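Local coordinates for protein beta-agarase B (Zobellia galactanivorans, PDB 1O4Z) that hydrolyses the beta-1,4-linkages between beta-D-galactose and 3,6-anhydro-alpha-L-galactose in agarose, cutting at random and retaining the anomeric configuration, at residues S80-K85 with G130-K135; S157-L162 with D171-Y176; I288-E293 with F325-I330. All blocks are in the same frame, centred on the assembly; numbering follows the deposited sequence.

Interaction 1. Residues S80-K85 with G130-K135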
loop_
_atom_site.group_PDB
_atom_site.type_symbol
_atom_site.label_atom_id
_atom_site.label_comp_id
_atom_site.label_asym_id
_atom_site.label_seq_id
_atom_site.Cartn_x
_atom_site.Cartn_y
_atom_site.Cartn_z
ATOM N N SER B 80 -17.813 -31.676 -7.455
ATOM C CA SER B 80 -16.395 -31.357 -7.403
ATOM C C SER B 80 -15.981 -30.159 -8.244
ATOM O O SER B 80 -15.043 -29.464 -7.876
ATOM C CB SER B 80 -15.555 -32.593 -7.755
ATOM O OG SER B 80 -15.243 -32.630 -9.139
ATOM N N GLU B 81 -16.673 -29.906 -9.357
ATOM C CA GLU B 81 -16.345 -28.758 -10.203
ATOM C C GLU B 81 -16.635 -27.429 -9.486
ATOM O O GLU B 81 -15.793 -26.526 -9.496
ATOM C CB GLU B 81 -17.057 -28.836 -11.553
ATOM C CG GLU B 81 -16.385 -27.995 -12.630
ATOM C CD GLU B 81 -16.672 -28.476 -14.040
ATOM O OE1 GLU B 81 -17.334 -29.520 -14.206
ATOM O OE2 GLU B 81 -16.221 -27.802 -14.982
ATOM N N PHE B 82 -17.797 -27.325 -8.843
ATOM C CA PHE B 82 -18.120 -26.162 -8.021
ATOM C C PHE B 82 -17.129 -26.008 -6.883
ATOM O O PHE B 82 -16.621 -24.915 -6.637
ATOM C CB PHE B 82 -19.508 -26.303 -7.422
ATOM C CG PHE B 82 -19.938 -25.131 -6.584
ATOM C CD1 PHE B 82 -20.568 -24.039 -7.163
ATOM C CD2 PHE B 82 -19.763 -25.142 -5.215
ATOM C CE1 PHE B 82 -21.006 -22.974 -6.382
ATOM C CE2 PHE B 82 -20.180 -24.081 -4.437
ATOM C CZ PHE B 82 -20.812 -22.997 -5.025
ATOM N N LEU B 83 -16.858 -27.114 -6.198
ATOM C CA LEU B 83 -16.108 -27.075 -4.947
ATOM C C LEU B 83 -14.607 -26.828 -5.107
ATOM O O LEU B 83 -13.944 -26.502 -4.133
ATOM C CB LEU B 83 -16.344 -28.354 -4.125
ATOM C CG LEU B 83 -17.732 -28.500 -3.504
ATOM C CD1 LEU B 83 -17.859 -29.877 -2.830
ATOM C CD2 LEU B 83 -18.045 -27.377 -2.516
ATOM N N GLU B 84 -14.075 -26.981 -6.320
ATOM C CA GLU B 84 -12.670 -26.633 -6.575
ATOM C C GLU B 84 -12.442 -25.121 -6.536
ATOM O O GLU B 84 -11.345 -24.671 -6.206
ATOM C CB GLU B 84 -12.153 -27.200 -7.915
ATOM C CG GLU B 84 -13.091 -26.960 -9.090
ATOM C CD GLU B 84 -12.401 -26.713 -10.422
ATOM O OE1 GLU B 84 -11.201 -27.070 -10.575
ATOM O OE2 GLU B 84 -13.092 -26.160 -11.322
ATOM N N LYS B 85 -13.474 -24.346 -6.871
ATOM C CA LYS B 85 -13.379 -22.889 -6.914
ATOM C C LYS B 85 -14.157 -22.159 -5.807
ATOM O O LYS B 85 -13.795 -21.034 -5.418
ATOM C CB LYS B 85 -13.856 -22.418 -8.280
ATOM C CG LYS B 85 -12.924 -22.829 -9.381
ATOM C CD LYS B 85 -13.320 -22.248 -10.722
ATOM C CE LYS B 85 -12.337 -22.685 -11.799
ATOM N NZ LYS B 85 -12.797 -22.282 -13.151
ATOM N N GLY B 130 -28.902 -17.544 -0.303
ATOM C CA GLY B 130 -27.607 -18.042 -0.713
ATOM C C GLY B 130 -26.434 -17.106 -0.464
ATOM O O GLY B 130 -26.584 -15.886 -0.387
ATOM N N CYS B 131 -25.271 -17.724 -0.316
ATOM C CA CYS B 131 -23.997 -17.048 -0.204
ATOM C C CYS B 131 -22.904 -18.048 -0.587
ATOM O O CYS B 131 -22.873 -19.172 -0.083
ATOM C CB CYS B 131 -23.752 -16.532 1.210
ATOM S SG CYS B 131 -22.298 -15.447 1.306
ATOM N N ILE B 132 -22.029 -17.642 -1.502
ATOM C CA ILE B 132 -20.849 -18.421 -1.839
ATOM C C ILE B 132 -19.598 -17.551 -1.768
ATOM O O ILE B 132 -19.678 -16.330 -1.951
ATOM C CB ILE B 132 -21.021 -19.115 -3.241
ATOM C CG1 ILE B 132 -20.783 -18.164 -4.409
ATOM C CG2 ILE B 132 -22.403 -19.749 -3.371
ATOM C CD1 ILE B 132 -20.556 -18.915 -5.750
ATOM N N THR B 133 -18.455 -18.168 -1.450
ATOM C CA THR B 133 -17.183 -17.471 -1.480
ATOM C C THR B 133 -16.053 -18.265 -2.153
ATOM O O THR B 133 -16.004 -19.490 -2.112
ATOM C CB THR B 133 -16.799 -16.804 -0.105
ATOM O OG1 THR B 133 -15.508 -17.210 0.348
ATOM C CG2 THR B 133 -17.733 -17.121 0.999
ATOM N N SER B 134 -15.167 -17.533 -2.820
ATOM C CA SER B 134 -14.084 -18.146 -3.558
ATOM C C SER B 134 -13.133 -18.838 -2.592
ATOM O O SER B 134 -12.992 -18.412 -1.445
ATOM C CB SER B 134 -13.336 -17.126 -4.415
ATOM O OG SER B 134 -12.782 -16.102 -3.628
ATOM N N LYS B 135 -12.521 -19.924 -3.059
ATOM C CA LYS B 135 -11.524 -20.669 -2.275
ATOM C C LYS B 135 -10.113 -20.104 -2.443
ATOM O O LYS B 135 -9.218 -20.438 -1.665
ATOM C CB LYS B 135 -11.577 -22.153 -2.621
ATOM C CG LYS B 135 -12.759 -22.840 -1.910
ATOM C CD LYS B 135 -12.802 -24.324 -2.124
ATOM C CE LYS B 135 -13.902 -24.948 -1.258
ATOM N NZ LYS B 135 -13.997 -26.419 -1.488
#

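Interaction 2. Residues S157-L162 with D171-Y176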
loop_
_atom_site.group_PDB
_atom_site.type_symbol
_atom_site.label_atom_id
_atom_site.label_comp_id
_atom_site.label_asym_id
_atom_site.label_seq_id
_atom_site.Cartn_x
_atom_site.Cartn_y
_atom_site.Cartn_z
ATOM N N SER B 157 -28.761 -7.689 -4.029
ATOM C CA SER B 157 -28.048 -8.597 -4.926
ATOM C C SER B 157 -26.591 -8.109 -4.898
ATOM O O SER B 157 -26.324 -6.936 -5.192
ATOM C CB SER B 157 -28.650 -8.510 -6.315
ATOM O OG SER B 157 -30.030 -8.828 -6.296
ATOM N N ASP B 158 -25.668 -8.981 -4.485
ATOM C CA ASP B 158 -24.299 -8.569 -4.180
ATOM C C ASP B 158 -23.242 -9.421 -4.861
ATOM O O ASP B 158 -23.335 -10.650 -4.871
ATOM C CB ASP B 158 -23.992 -8.620 -2.674
ATOM C CG ASP B 158 -25.042 -7.943 -1.828
ATOM O OD1 ASP B 158 -25.394 -6.785 -2.150
ATOM O OD2 ASP B 158 -25.549 -8.502 -0.814
ATOM N N VAL B 159 -22.242 -8.729 -5.409
ATOM C CA VAL B 159 -20.950 -9.296 -5.760
ATOM C C VAL B 159 -19.921 -8.386 -5.131
ATOM O O VAL B 159 -19.855 -7.205 -5.437
ATOM C CB VAL B 159 -20.705 -9.327 -7.277
ATOM C CG1 VAL B 159 -19.354 -10.048 -7.589
ATOM C CG2 VAL B 159 -21.864 -9.998 -7.988
ATOM N N TRP B 160 -19.117 -8.931 -4.237
ATOM C CA TRP B 160 -18.214 -8.121 -3.445
ATOM C C TRP B 160 -16.968 -8.874 -3.031
ATOM O O TRP B 160 -16.839 -10.076 -3.288
ATOM C CB TRP B 160 -18.941 -7.505 -2.251
ATOM C CG TRP B 160 -19.660 -8.449 -1.358
ATOM C CD1 TRP B 160 -20.642 -9.330 -1.699
ATOM C CD2 TRP B 160 -19.461 -8.600 0.043
ATOM N NE1 TRP B 160 -21.080 -10.011 -0.589
ATOM C CE2 TRP B 160 -20.364 -9.590 0.493
ATOM C CE3 TRP B 160 -18.602 -8.008 0.969
ATOM C CZ2 TRP B 160 -20.433 -9.991 1.824
ATOM C CZ3 TRP B 160 -18.670 -8.392 2.272
ATOM C CH2 TRP B 160 -19.588 -9.372 2.703
ATOM N N LEU B 161 -16.040 -8.124 -2.435
ATOM C CA LEU B 161 -14.751 -8.609 -1.994
ATOM C C LEU B 161 -14.580 -8.256 -0.521
ATOM O O LEU B 161 -14.995 -7.184 -0.088
ATOM C CB LEU B 161 -13.632 -7.948 -2.792
ATOM C CG LEU B 161 -13.747 -8.021 -4.308
ATOM C CD1 LEU B 161 -12.573 -7.278 -4.969
ATOM C CD2 LEU B 161 -13.781 -9.435 -4.768
ATOM N N LEU B 162 -13.952 -9.143 0.239
ATOM C CA LEU B 162 -13.785 -8.938 1.670
ATOM C C LEU B 162 -12.513 -9.595 2.170
ATOM O O LEU B 162 -12.272 -10.778 1.907
ATOM C CB LEU B 162 -14.994 -9.527 2.414
ATOM C CG LEU B 162 -15.075 -9.380 3.946
ATOM C CD1 LEU B 162 -15.230 -7.901 4.357
ATOM C CD2 LEU B 162 -16.221 -10.251 4.543
ATOM N N ASP B 171 -17.168 -3.313 -2.829
ATOM C CA ASP B 171 -18.465 -3.693 -3.375
ATOM C C ASP B 171 -18.544 -3.375 -4.868
ATOM O O ASP B 171 -18.623 -2.215 -5.261
ATOM C CB ASP B 171 -19.566 -2.978 -2.606
ATOM C CG ASP B 171 -19.467 -3.215 -1.110
ATOM O OD1 ASP B 171 -19.275 -4.387 -0.699
ATOM O OD2 ASP B 171 -19.546 -2.293 -0.269
ATOM N N ILE B 172 -18.507 -4.420 -5.685
ATOM C CA ILE B 172 -18.568 -4.291 -7.137
ATOM C C ILE B 172 -20.018 -4.044 -7.558
ATOM O O ILE B 172 -20.293 -3.198 -8.407
ATOM C CB ILE B 172 -17.992 -5.567 -7.814
ATOM C CG1 ILE B 172 -16.566 -5.824 -7.316
ATOM C CG2 ILE B 172 -17.955 -5.440 -9.330
ATOM C CD1 ILE B 172 -16.049 -7.218 -7.593
ATOM N N LEU B 173 -20.932 -4.805 -6.958
ATOM C CA LEU B 173 -22.371 -4.671 -7.181
ATOM C C LEU B 173 -23.128 -4.852 -5.870
ATOM O O LEU B 173 -23.057 -5.925 -5.246
ATOM C CB LEU B 173 -22.860 -5.728 -8.162
ATOM C CG LEU B 173 -24.377 -5.953 -8.274
ATOM C CD1 LEU B 173 -25.010 -4.759 -8.978
ATOM C CD2 LEU B 173 -24.660 -7.228 -9.041
ATOM N N GLU B 174 -23.858 -3.817 -5.467
ATOM C CA GLU B 174 -24.821 -3.925 -4.373
ATOM C C GLU B 174 -26.070 -3.192 -4.836
ATOM O O GLU B 174 -26.036 -1.984 -5.018
ATOM C CB GLU B 174 -24.259 -3.322 -3.074
ATOM C CG GLU B 174 -25.275 -3.189 -1.938
ATOM C CD GLU B 174 -24.650 -2.832 -0.597
ATOM O OE1 GLU B 174 -23.898 -1.827 -0.516
ATOM O OE2 GLU B 174 -24.930 -3.549 0.397
ATOM N N ALA B 175 -27.154 -3.922 -5.072
ATOM C CA ALA B 175 -28.329 -3.349 -5.734
ATOM C C ALA B 175 -29.607 -3.951 -5.209
ATOM O O ALA B 175 -29.693 -5.156 -5.012
ATOM C CB ALA B 175 -28.242 -3.558 -7.235
ATOM N N TYR B 176 -30.605 -3.101 -5.012
ATOM C CA TYR B 176 -31.912 -3.496 -4.497
ATOM C C TYR B 176 -32.900 -3.253 -5.627
ATOM O O TYR B 176 -33.321 -2.131 -5.844
ATOM C CB TYR B 176 -32.251 -2.665 -3.249
ATOM C CG TYR B 176 -31.103 -2.529 -2.252
ATOM C CD1 TYR B 176 -30.137 -1.518 -2.402
ATOM C CD2 TYR B 176 -30.984 -3.399 -1.161
ATOM C CE1 TYR B 176 -29.086 -1.378 -1.505
ATOM C CE2 TYR B 176 -29.928 -3.253 -0.237
ATOM C CZ TYR B 176 -28.977 -2.233 -0.419
ATOM O OH TYR B 176 -27.921 -2.076 0.470
HETATM O O HOH W 1 -31.747 -7.161 -5.577
#

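Interaction 3. Residues I288-E293 with F325-I330. With NA (sodium ion), chain I.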
loop_
_atom_site.group_PDB
_atom_site.type_symbol
_atom_site.label_atom_id
_atom_site.label_comp_id
_atom_site.label_asym_id
_atom_site.label_seq_id
_atom_site.Cartn_x
_atom_site.Cartn_y
_atom_site.Cartn_z
ATOM N N ILE B 288 -13.682 -13.400 -2.779
ATOM C CA ILE B 288 -14.802 -13.027 -3.628
ATOM C C ILE B 288 -16.059 -13.631 -3.032
ATOM O O ILE B 288 -16.104 -14.826 -2.758
ATOM C CB ILE B 288 -14.641 -13.576 -5.079
ATOM C CG1 ILE B 288 -13.308 -13.115 -5.690
ATOM C CG2 ILE B 288 -15.842 -13.114 -5.932
ATOM C CD1 ILE B 288 -13.049 -13.638 -7.106
ATOM N N ILE B 289 -17.079 -12.811 -2.853
ATOM C CA ILE B 289 -18.347 -13.251 -2.285
ATOM C C ILE B 289 -19.491 -12.849 -3.202
ATOM O O ILE B 289 -19.550 -11.727 -3.688
ATOM C CB ILE B 289 -18.556 -12.647 -0.881
ATOM C CG1 ILE B 289 -17.429 -13.084 0.053
ATOM C CG2 ILE B 289 -19.910 -13.090 -0.304
ATOM C CD1 ILE B 289 -17.247 -12.201 1.240
ATOM N N ILE B 290 -20.387 -13.791 -3.460
ATOM C CA ILE B 290 -21.596 -13.512 -4.204
ATOM C C ILE B 290 -22.748 -14.000 -3.344
ATOM O O ILE B 290 -22.779 -15.163 -2.949
ATOM C CB ILE B 290 -21.584 -14.222 -5.576
ATOM C CG1 ILE B 290 -20.373 -13.829 -6.410
ATOM C CG2 ILE B 290 -22.843 -13.912 -6.366
ATOM C CD1 ILE B 290 -20.126 -14.791 -7.620
ATOM N N ASN B 291 -23.676 -13.104 -3.034
ATOM C CA ASN B 291 -24.804 -13.450 -2.191
ATOM C C ASN B 291 -26.029 -12.568 -2.430
ATOM O O ASN B 291 -26.027 -11.685 -3.278
ATOM C CB ASN B 291 -24.404 -13.421 -0.696
ATOM C CG ASN B 291 -24.261 -12.003 -0.128
ATOM O OD1 ASN B 291 -24.844 -11.041 -0.627
ATOM N ND2 ASN B 291 -23.492 -11.886 0.933
ATOM N N THR B 292 -27.089 -12.847 -1.683
ATOM C CA THR B 292 -28.152 -11.879 -1.489
ATOM C C THR B 292 -28.244 -11.661 0.007
ATOM O O THR B 292 -27.768 -12.490 0.778
ATOM C CB THR B 292 -29.514 -12.340 -2.104
ATOM O OG1 THR B 292 -30.018 -13.507 -1.432
ATOM C CG2 THR B 292 -29.349 -12.761 -3.567
ATOM N N GLU B 293 -28.809 -10.523 0.406
ATOM C CA GLU B 293 -28.880 -10.146 1.813
ATOM C C GLU B 293 -30.127 -9.325 2.132
ATOM O O GLU B 293 -30.510 -8.435 1.382
ATOM C CB GLU B 293 -27.652 -9.318 2.207
ATOM C CG GLU B 293 -26.360 -10.091 2.322
ATOM C CD GLU B 293 -25.166 -9.180 2.536
ATOM O OE1 GLU B 293 -25.382 -8.003 2.903
ATOM O OE2 GLU B 293 -24.012 -9.641 2.328
ATOM N N PHE B 325 -31.296 -14.613 -7.788
ATOM C CA PHE B 325 -30.174 -13.852 -8.316
ATOM C C PHE B 325 -29.415 -14.774 -9.240
ATOM O O PHE B 325 -29.077 -15.878 -8.873
ATOM C CB PHE B 325 -29.290 -13.375 -7.153
ATOM C CG PHE B 325 -28.143 -12.467 -7.536
ATOM C CD1 PHE B 325 -28.246 -11.545 -8.562
ATOM C CD2 PHE B 325 -26.954 -12.514 -6.807
ATOM C CE1 PHE B 325 -27.168 -10.702 -8.881
ATOM C CE2 PHE B 325 -25.885 -11.674 -7.100
ATOM C CZ PHE B 325 -25.985 -10.774 -8.141
ATOM N N GLY B 326 -29.175 -14.315 -10.457
ATOM C CA GLY B 326 -28.446 -15.076 -11.452
ATOM C C GLY B 326 -27.139 -14.409 -11.853
ATOM O O GLY B 326 -27.105 -13.213 -12.130
ATOM N N VAL B 327 -26.071 -15.194 -11.875
ATOM C CA VAL B 327 -24.767 -14.748 -12.332
ATOM C C VAL B 327 -24.327 -15.679 -13.446
ATOM O O VAL B 327 -24.066 -16.859 -13.215
ATOM C CB VAL B 327 -23.707 -14.763 -11.198
ATOM C CG1 VAL B 327 -22.318 -14.404 -11.755
ATOM C CG2 VAL B 327 -24.118 -13.791 -10.053
ATOM N N ASP B 328 -24.260 -15.150 -14.661
ATOM C CA ASP B 328 -23.840 -15.927 -15.825
ATOM C C ASP B 328 -22.348 -16.259 -15.726
ATOM O O ASP B 328 -21.944 -17.382 -15.986
ATOM C CB ASP B 328 -24.154 -15.136 -17.097
ATOM C CG ASP B 328 -23.818 -15.889 -18.386
ATOM O OD1 ASP B 328 -23.629 -17.125 -18.375
ATOM O OD2 ASP B 328 -23.728 -15.293 -19.474
ATOM N N TRP B 329 -21.534 -15.271 -15.372
ATOM C CA TRP B 329 -20.116 -15.506 -15.190
ATOM C C TRP B 329 -19.442 -14.451 -14.356
ATOM O O TRP B 329 -19.956 -13.341 -14.194
ATOM C CB TRP B 329 -19.387 -15.649 -16.541
ATOM C CG TRP B 329 -19.705 -14.652 -17.650
ATOM C CD1 TRP B 329 -20.466 -14.883 -18.767
ATOM C CD2 TRP B 329 -19.186 -13.321 -17.801
ATOM N NE1 TRP B 329 -20.482 -13.771 -19.573
ATOM C CE2 TRP B 329 -19.702 -12.800 -19.007
ATOM C CE3 TRP B 329 -18.356 -12.510 -17.029
ATOM C CZ2 TRP B 329 -19.421 -11.513 -19.444
ATOM C CZ3 TRP B 329 -18.074 -11.241 -17.464
ATOM C CH2 TRP B 329 -18.596 -10.754 -18.655
ATOM N N ILE B 330 -18.284 -14.818 -13.823
ATOM C CA ILE B 330 -17.388 -13.879 -13.165
ATOM C C ILE B 330 -15.991 -14.141 -13.699
ATOM O O ILE B 330 -15.513 -15.270 -13.652
ATOM C CB ILE B 330 -17.433 -14.019 -11.637
ATOM C CG1 ILE B 330 -16.554 -12.945 -10.989
ATOM C CG2 ILE B 330 -17.008 -15.414 -11.169
ATOM C CD1 ILE B 330 -16.960 -12.627 -9.566
HETATM NA NA NA I . -22.391 -18.979 -17.649
#

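Interaction 1. Residues S80-K85 with G130-K135
Lys135 joins strand 131-134 to the short helix 80-85 by bonding to two backbone carbonyls of the latter. Its ammonium NZ donates to Leu83 O at 2.6 Å, lying in the carbonyl plane on a lone pair. Its own backbone N donates to Lys85 O at 2.9 Å with a fairly straight N-H...O angle of 159°, from above the carbonyl plane. The same Lys85 O receives a CA-H...O contact from Ser134 CA at 3.4 Å. What lets one residue serve both carbonyls is the lysine chain: CG stands beside the backbone N and anti to the carbonyl carbon (chi1 -79°), and the rest is fully extended, passing alongside Lys85 O with CB and CG before NZ meets Leu83. Deeper in, the apolar part is small: Phe82 CZ meets Ile132 CG2 at 4.0 Å, the methyl lying at the ring edge near its plane. Trp86 meets the Phe82 ring and touches Ile132, as do Leu114 and Met116 of strand 113-120. The side chain of Lys85 leaves its backbone away from the strand; its NZ is hydrogen-bonded to Glu64 O and Ser66 O. The helix leads into strand 86-87, which pairs antiparallel with 127-134, so the contact fastens the helix beside that strand, whose Thr133 touches the substrate-binding His91. Chemically, a cationic NZ and a backbone N-H meet two carbonyl oxygens, and the partial charge of Leu83 O probably favours the ammonium.

Interaction 2. Residues S157-L162 with D171-Y176
Val159 O is gripped by two amides, Leu173 N at 3.0 Å and, weakly, Ile172 N at 3.1 Å. Two consecutive residues, Ile172 and Leu173, stand opposite the single Val159: a classic beta bulge that shifts the antiparallel register before Trp160 pairs with Asp171. Val159 N returns a bond to Leu173 O at 2.9 Å; Ser157 and Ala175 form the next hydrogen-bonded pair. A water links Ser157 OG to Ala175 O.

Acids gather on the face of Asp158, Trp160, Asp171 and Glu174. Asp158 and Glu174, the probable proton donor, run side by side, Asp158 OD1 touching Glu174 CG at 3.6 Å, their carboxylate planes 77° apart. Glu174 CG lies anti to the backbone N (chi1 171°) on an extended chain, OE1 hydrogen-bonded to His196. Asp171 OD1 lies against Trp160 CB at 3.5 Å and close to the probable nucleophile Glu169. Glu169, Asp171 and Glu174 share one strand, bulged between the last two, consistent with the family 16 E-x-D-x-x-E catalytic motif.

The other face is mostly apolar, Val159 CG2 meeting Leu173 CD2 at 4.1 Å. Phe325 and Ile330 of strand 324-337 and Phe232 of strand 230-238 cover this side; strands 286-293 and 195-203 flank the hairpin.

Interaction 3. Residues I288-E293 with F325-I330
Ile290 meets both Phe325 and Val327 with one methyl: its CG2 lies 3.8 Å from Phe325 CE2 and 3.9 Å from Val327 CG2. That methyl stands anti to the backbone N because CG1 takes the place beside it (chi1 -57°), which sends CD1 on toward Ile330. Ile288 has the same conformation, and its CG2 touches Ile330 CD1 at 3.8 Å as the two side chains slide past each other. Phe325 swings CG anti to its backbone N (chi1 -175°), so that its side chain crosses that of Ile290 at about a right angle, with Val327 CG2 over one ring face toward the rim. Thr292 CG2 packs on Phe325 CB at 3.6 Å. With an alanine in place of Phe325, Ile290 CG2 and Val327 CG2 would probably lose the ring they meet, and a gap would open between the strands, while Thr292 would keep only its contact with CB. Asn291 ND2 donates to Glu293 OE2 at 2.7 Å, on the anti lone pair, and Glu293 binds substrate. Asp328 holds the sodium ion through O at 2.4 Å and OD1 at 2.3 Å, joined by Asn68 and Gly112; its OD2 forms a salt bridge to Arg147. No hydrogen bond joins the strands, whose axes come no nearer than 8.7 Å: they face each other across the apolar interior of a beta-sandwich, the jelly-roll fold of glycoside hydrolase family 16.

Interactions 1, 2 and 3 follow one another along the chain, all within the family 16 catalytic region. Strand 286-293 is the common element: it lies between strand 127-134 of interaction 1 and strand 156-163 of interaction 2, in the layer that carries the substrate-binding face, with backbone pairs such as Ser134 N to Ile288 O at 2.9 Å. Interaction 3 therefore touches both, its centre about 11 Å from that of interaction 1 and about 8 Å from that of interaction 2, whereas interactions 1 and 2 are about 17 Å apart between centres. Strand 324-337 belongs to the facing layer, so interaction 3 ties the layer with the hairpin of probable catalytic acids to the sodium-binding strand.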